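Local coordinates for phosphodiesterase (Candida albicans, PDB 6CPU), which belongs to the cyclic nucleotide phosphodiesterase family of the HD superfamily, with a helical catalytic domain that holds zinc and magnesium ions, at residues E379-H382 and A383-I387; K389-R392 and I393-D397. All blocks are in the same frame, centred on the assembly; numbering follows the deposited sequence.

Interaction 1: residues E379-H382 and A383-I387; sequences ESYH and ASLFI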
loop_
_atom_site.group_PDB
_atom_site.type_symbol
_atom_site.label_atom_id
_atom_site.label_comp_id
_atom_site.label_asym_id
_atom_site.label_seq_id
_atom_site.Cartn_x
_atom_site.Cartn_y
_atom_site.Cartn_z
ATOM N N GLU A 379 -10.150 4.774 6.309
ATOM C CA GLU A 379 -9.780 5.707 5.248
ATOM C C GLU A 379 -9.246 7.027 5.824
ATOM O O GLU A 379 -8.354 7.661 5.242
ATOM C CB GLU A 379 -10.965 5.969 4.303
ATOM C CG GLU A 379 -11.422 4.742 3.512
ATOM C CD GLU A 379 -12.301 3.776 4.302
ATOM O OE1 GLU A 379 -12.776 4.113 5.413
ATOM O OE2 GLU A 379 -12.527 2.646 3.813
ATOM N N SER A 380 -9.826 7.468 6.934
ATOM C CA SER A 380 -9.310 8.649 7.621
ATOM C C SER A 380 -7.867 8.426 8.080
ATOM O O SER A 380 -7.016 9.296 7.937
ATOM C CB SER A 380 -10.193 9.005 8.809
ATOM O OG SER A 380 -11.529 9.257 8.390
ATOM N N TYR A 381 -7.623 7.249 8.636
ATOM C CA TYR A 381 -6.309 6.789 9.062
ATOM C C TYR A 381 -5.319 6.746 7.883
ATOM O O TYR A 381 -4.229 7.329 7.947
ATOM C CB TYR A 381 -6.460 5.413 9.736
ATOM C CG TYR A 381 -5.158 4.772 10.150
ATOM C CD1 TYR A 381 -4.560 3.747 9.395
ATOM C CD2 TYR A 381 -4.532 5.181 11.311
ATOM C CE1 TYR A 381 -3.363 3.162 9.827
ATOM C CE2 TYR A 381 -3.352 4.620 11.725
ATOM C CZ TYR A 381 -2.766 3.635 10.999
ATOM O OH TYR A 381 -1.567 3.154 11.513
ATOM N N HIS A 382 -5.714 6.130 6.772
ATOM C CA HIS A 382 -4.828 6.075 5.608
ATOM C C HIS A 382 -4.461 7.474 5.120
ATOM O O HIS A 382 -3.309 7.739 4.815
ATOM C CB HIS A 382 -5.433 5.314 4.409
ATOM C CG HIS A 382 -5.966 3.962 4.737
ATOM N ND1 HIS A 382 -5.282 3.052 5.509
ATOM C CD2 HIS A 382 -7.121 3.362 4.379
ATOM C CE1 HIS A 382 -6.003 1.955 5.633
ATOM N NE2 HIS A 382 -7.125 2.119 4.957
ATOM N N ALA A 383 -5.440 8.367 5.050
ATOM C CA ALA A 383 -5.201 9.719 4.526
ATOM C C ALA A 383 -4.247 10.496 5.445
ATOM O O ALA A 383 -3.355 11.224 5.005
ATOM C CB ALA A 383 -6.518 10.464 4.389
ATOM N N SER A 384 -4.454 10.341 6.742
ATOM C CA SER A 384 -3.660 11.084 7.701
ATOM C C SER A 384 -2.216 10.590 7.671
ATOM O O SER A 384 -1.268 11.388 7.601
ATOM C CB SER A 384 -4.270 10.973 9.092
ATOM O OG SER A 384 -3.584 11.842 9.980
ATOM N N LEU A 385 -2.040 9.277 7.703
ATOM C CA LEU A 385 -0.702 8.695 7.545
ATOM C C LEU A 385 -0.029 9.042 6.236
ATOM O O LEU A 385 1.138 9.410 6.216
ATOM C CB LEU A 385 -0.740 7.167 7.670
ATOM C CG LEU A 385 -0.285 6.651 9.019
ATOM C CD1 LEU A 385 -1.233 7.108 10.107
ATOM C CD2 LEU A 385 -0.149 5.134 9.006
ATOM N N PHE A 386 -0.723 8.864 5.120
ATOM C CA PHE A 386 -0.060 9.059 3.838
ATOM C C PHE A 386 0.435 10.494 3.678
ATOM O O PHE A 386 1.565 10.729 3.225
ATOM C CB PHE A 386 -0.972 8.667 2.689
ATOM C CG PHE A 386 -0.299 8.669 1.353
ATOM C CD1 PHE A 386 0.889 7.961 1.140
ATOM C CD2 PHE A 386 -0.863 9.342 0.292
ATOM C CE1 PHE A 386 1.493 7.959 -0.119
ATOM C CE2 PHE A 386 -0.266 9.337 -0.961
ATOM C CZ PHE A 386 0.905 8.639 -1.167
ATOM N N ILE A 387 -0.386 11.453 4.087
ATOM C CA ILE A 387 0.019 12.852 3.982
ATOM C C ILE A 387 1.099 13.180 5.006
ATOM O O ILE A 387 2.130 13.739 4.653
ATOM C CB ILE A 387 -1.159 13.837 4.166
ATOM C CG1 ILE A 387 -2.264 13.595 3.125
ATOM C CG2 ILE A 387 -0.641 15.287 4.138
ATOM C CD1 ILE A 387 -1.813 13.640 1.675
#

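Interaction 2: residues K389-R392 and I393-D397; sequences KVLR and ICWPD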
loop_
_atom_site.group_PDB
_atom_site.type_symbol
_atom_site.label_atom_id
_atom_site.label_comp_id
_atom_site.label_asym_id
_atom_site.label_seq_id
_atom_site.Cartn_x
_atom_site.Cartn_y
_atom_site.Cartn_z
ATOM N N LYS A 389 2.933 11.258 7.337
ATOM C CA LYS A 389 4.134 10.440 7.473
ATOM C C LYS A 389 4.928 10.394 6.177
ATOM O O LYS A 389 6.132 10.614 6.191
ATOM C CB LYS A 389 3.802 9.015 7.940
ATOM C CG LYS A 389 5.009 8.086 8.011
ATOM C CD LYS A 389 4.648 6.761 8.663
ATOM C CE LYS A 389 5.764 5.728 8.528
ATOM N NZ LYS A 389 7.020 6.158 9.183
ATOM N N VAL A 390 4.275 10.056 5.068
ATOM C CA VAL A 390 4.987 9.794 3.825
ATOM C C VAL A 390 5.272 11.074 3.021
ATOM O O VAL A 390 6.434 11.447 2.860
ATOM C CB VAL A 390 4.253 8.748 2.956
ATOM C CG1 VAL A 390 4.990 8.539 1.645
ATOM C CG2 VAL A 390 4.139 7.438 3.709
ATOM N N LEU A 391 4.235 11.748 2.537
ATOM C CA LEU A 391 4.438 12.847 1.578
ATOM C C LEU A 391 5.042 14.099 2.213
ATOM O O LEU A 391 5.855 14.768 1.574
ATOM C CB LEU A 391 3.141 13.186 0.830
ATOM C CG LEU A 391 2.531 12.081 -0.047
ATOM C CD1 LEU A 391 1.197 12.530 -0.610
ATOM C CD2 LEU A 391 3.479 11.682 -1.180
ATOM N N ARG A 392 4.671 14.414 3.459
ATOM C CA ARG A 392 5.218 15.607 4.138
ATOM C C ARG A 392 6.741 15.544 4.253
ATOM O O ARG A 392 7.418 16.573 4.185
ATOM C CB ARG A 392 4.591 15.784 5.532
ATOM C CG ARG A 392 5.082 17.002 6.322
ATOM C CD ARG A 392 4.690 18.302 5.632
ATOM N NE ARG A 392 5.321 19.472 6.247
ATOM C CZ ARG A 392 6.533 19.953 5.961
ATOM N NH1 ARG A 392 7.343 19.364 5.080
ATOM N NH2 ARG A 392 6.952 21.045 6.600
ATOM N N ILE A 393 7.265 14.330 4.448
ATOM C CA ILE A 393 8.708 14.088 4.544
ATOM C C ILE A 393 9.347 13.831 3.174
ATOM O O ILE A 393 10.373 14.424 2.848
ATOM C CB ILE A 393 8.998 12.899 5.501
ATOM C CG1 ILE A 393 8.397 13.160 6.888
ATOM C CG2 ILE A 393 10.493 12.587 5.575
ATOM C CD1 ILE A 393 8.738 14.499 7.512
ATOM N N CYS A 394 8.747 12.959 2.367
ATOM C CA CYS A 394 9.345 12.523 1.107
ATOM C C CYS A 394 9.110 13.437 -0.097
ATOM O O CYS A 394 9.939 13.464 -1.001
ATOM C CB CYS A 394 8.836 11.140 0.731
ATOM S SG CYS A 394 9.338 9.897 1.920
ATOM N N TRP A 395 7.997 14.159 -0.114
ATOM C CA TRP A 395 7.576 14.911 -1.300
ATOM C C TRP A 395 6.748 16.154 -0.914
ATOM O O TRP A 395 5.660 16.378 -1.451
ATOM C CB TRP A 395 6.774 13.977 -2.225
ATOM C CG TRP A 395 6.847 14.287 -3.688
ATOM C CD1 TRP A 395 7.336 15.430 -4.277
ATOM C CD2 TRP A 395 6.392 13.454 -4.754
ATOM N NE1 TRP A 395 7.208 15.346 -5.641
ATOM C CE2 TRP A 395 6.632 14.145 -5.962
ATOM C CE3 TRP A 395 5.797 12.189 -4.809
ATOM C CZ2 TRP A 395 6.288 13.609 -7.214
ATOM C CZ3 TRP A 395 5.466 11.658 -6.053
ATOM C CH2 TRP A 395 5.710 12.366 -7.234
ATOM N N PRO A 396 7.266 16.973 0.024
ATOM C CA PRO A 396 6.485 18.110 0.521
ATOM C C PRO A 396 6.066 19.109 -0.563
ATOM O O PRO A 396 4.980 19.694 -0.474
ATOM C CB PRO A 396 7.424 18.776 1.538
ATOM C CG PRO A 396 8.780 18.280 1.213
ATOM C CD PRO A 396 8.591 16.901 0.661
ATOM N N ASP A 397 6.896 19.275 -1.588
ATOM C CA ASP A 397 6.558 20.202 -2.663
ATOM C C ASP A 397 5.409 19.706 -3.557
ATOM O O ASP A 397 4.762 20.518 -4.214
ATOM C CB ASP A 397 7.801 20.567 -3.484
ATOM C CG ASP A 397 8.812 21.407 -2.691
ATOM O OD1 ASP A 397 8.521 21.839 -1.551
ATOM O OD2 ASP A 397 9.911 21.651 -3.224
#

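Interaction 1: residues E379-H382 and A383-I387
Y381 and L385 meet one turn apart on helix 377-394, a helix of the phosphodiesterase catalytic domain, in an i/i+4 CH-pi contact. L385 CD1 lies over one face of the phenol ring, 4.0 Å from the centroid of the Y381 ring and 26° off its normal, displaced toward the rim. The other methyl follows the far end of the ring, with L385 CD2 3.5 Å from Y381 OH. With Y381 CG anti to the backbone N (chi1 176°), the ring extends beside its own carbonyl, on the side where L385 follows. Helix 165-173 packs against this pair through L169.

The backbone bonds are those of a regular alpha helix. L385 N to Y381 O is 2.9 Å and nearly straight at 172°, while F386 N to H382 O is 2.8 Å; A383 and S384 repeat the i/i+4 pattern to E379 and S380.

Polar side chains turn to other parts of the fold. E379 OE1 bonds to N358, and H382 ND1 is hydrogen-bonded to the carbonyl oxygen of V351, a bond that helps set the imidazole's rotation near the metal site. F386 CB also touches the carbonyl it follows, 3.3 Å from H382 O.

Interaction 2: residues K389-R392 and I393-D397
V390 O is gripped by two amides at the end of helix 377-394. C394 N supplies the sound bond, 2.8 Å to V390 O with an N-H...O angle of 162°, and I393 N adds a weak one, 3.4 Å to V390 O at only 127°. The C394 side chain closes over the same oxygen: SG is anti to the carbonyl carbon (chi1 -64°), which folds it back along the helix to 3.4 Å from V390 O.

One residue on, W395 N bonds to L391 O at 2.8 Å, a bent bond with the donor tilted out of the carbonyl plane. P396 N also lies close to L391 O but has no hydrogen to offer. W395 has left helical backbone angles, and the chain turns there into helix 396-400.

Among the side chains, L391 and W395 run side by side and point the same way, L391 CD2 reaching W395 CB at 4.1 Å. The indole ring continues beyond this point to an edge-to-face contact with F259 of helix 253-264. R392 crosses P396 at about a right angle, its chain bent at the second torsion, which brings NH1 to 3.6 Å from P396 CB. The proline also covers R392 O, a buried oxygen without a polar partner, from 3.4 Å at CB.

These features identify a helix-to-helix junction: W395 is both the first non-helical residue after helix 377-394 and the N-cap position of proline-led helix 396-400.

Overall arrangement
Interactions 1 and 2 follow each other along helix 377-394, their centres about 13 Å apart. Two probable hydrogen bonds join them directly, from L391 N to F386 O and from R392 N to I387 O, both 2.9 Å. These span five residues, in keeping with the wider pi-type turn at 389-391, whereas the bonds within 379-387 keep alpha-helical spacing. The metal site lies beside interaction 1: the H382 side chain is about 4 Å from the magnesium ion and about 7 Å from the zinc ion, whose ligands are H278, H349, D350 and D462. Interaction 2 instead marks where the same helix ends and helix 396-400 starts.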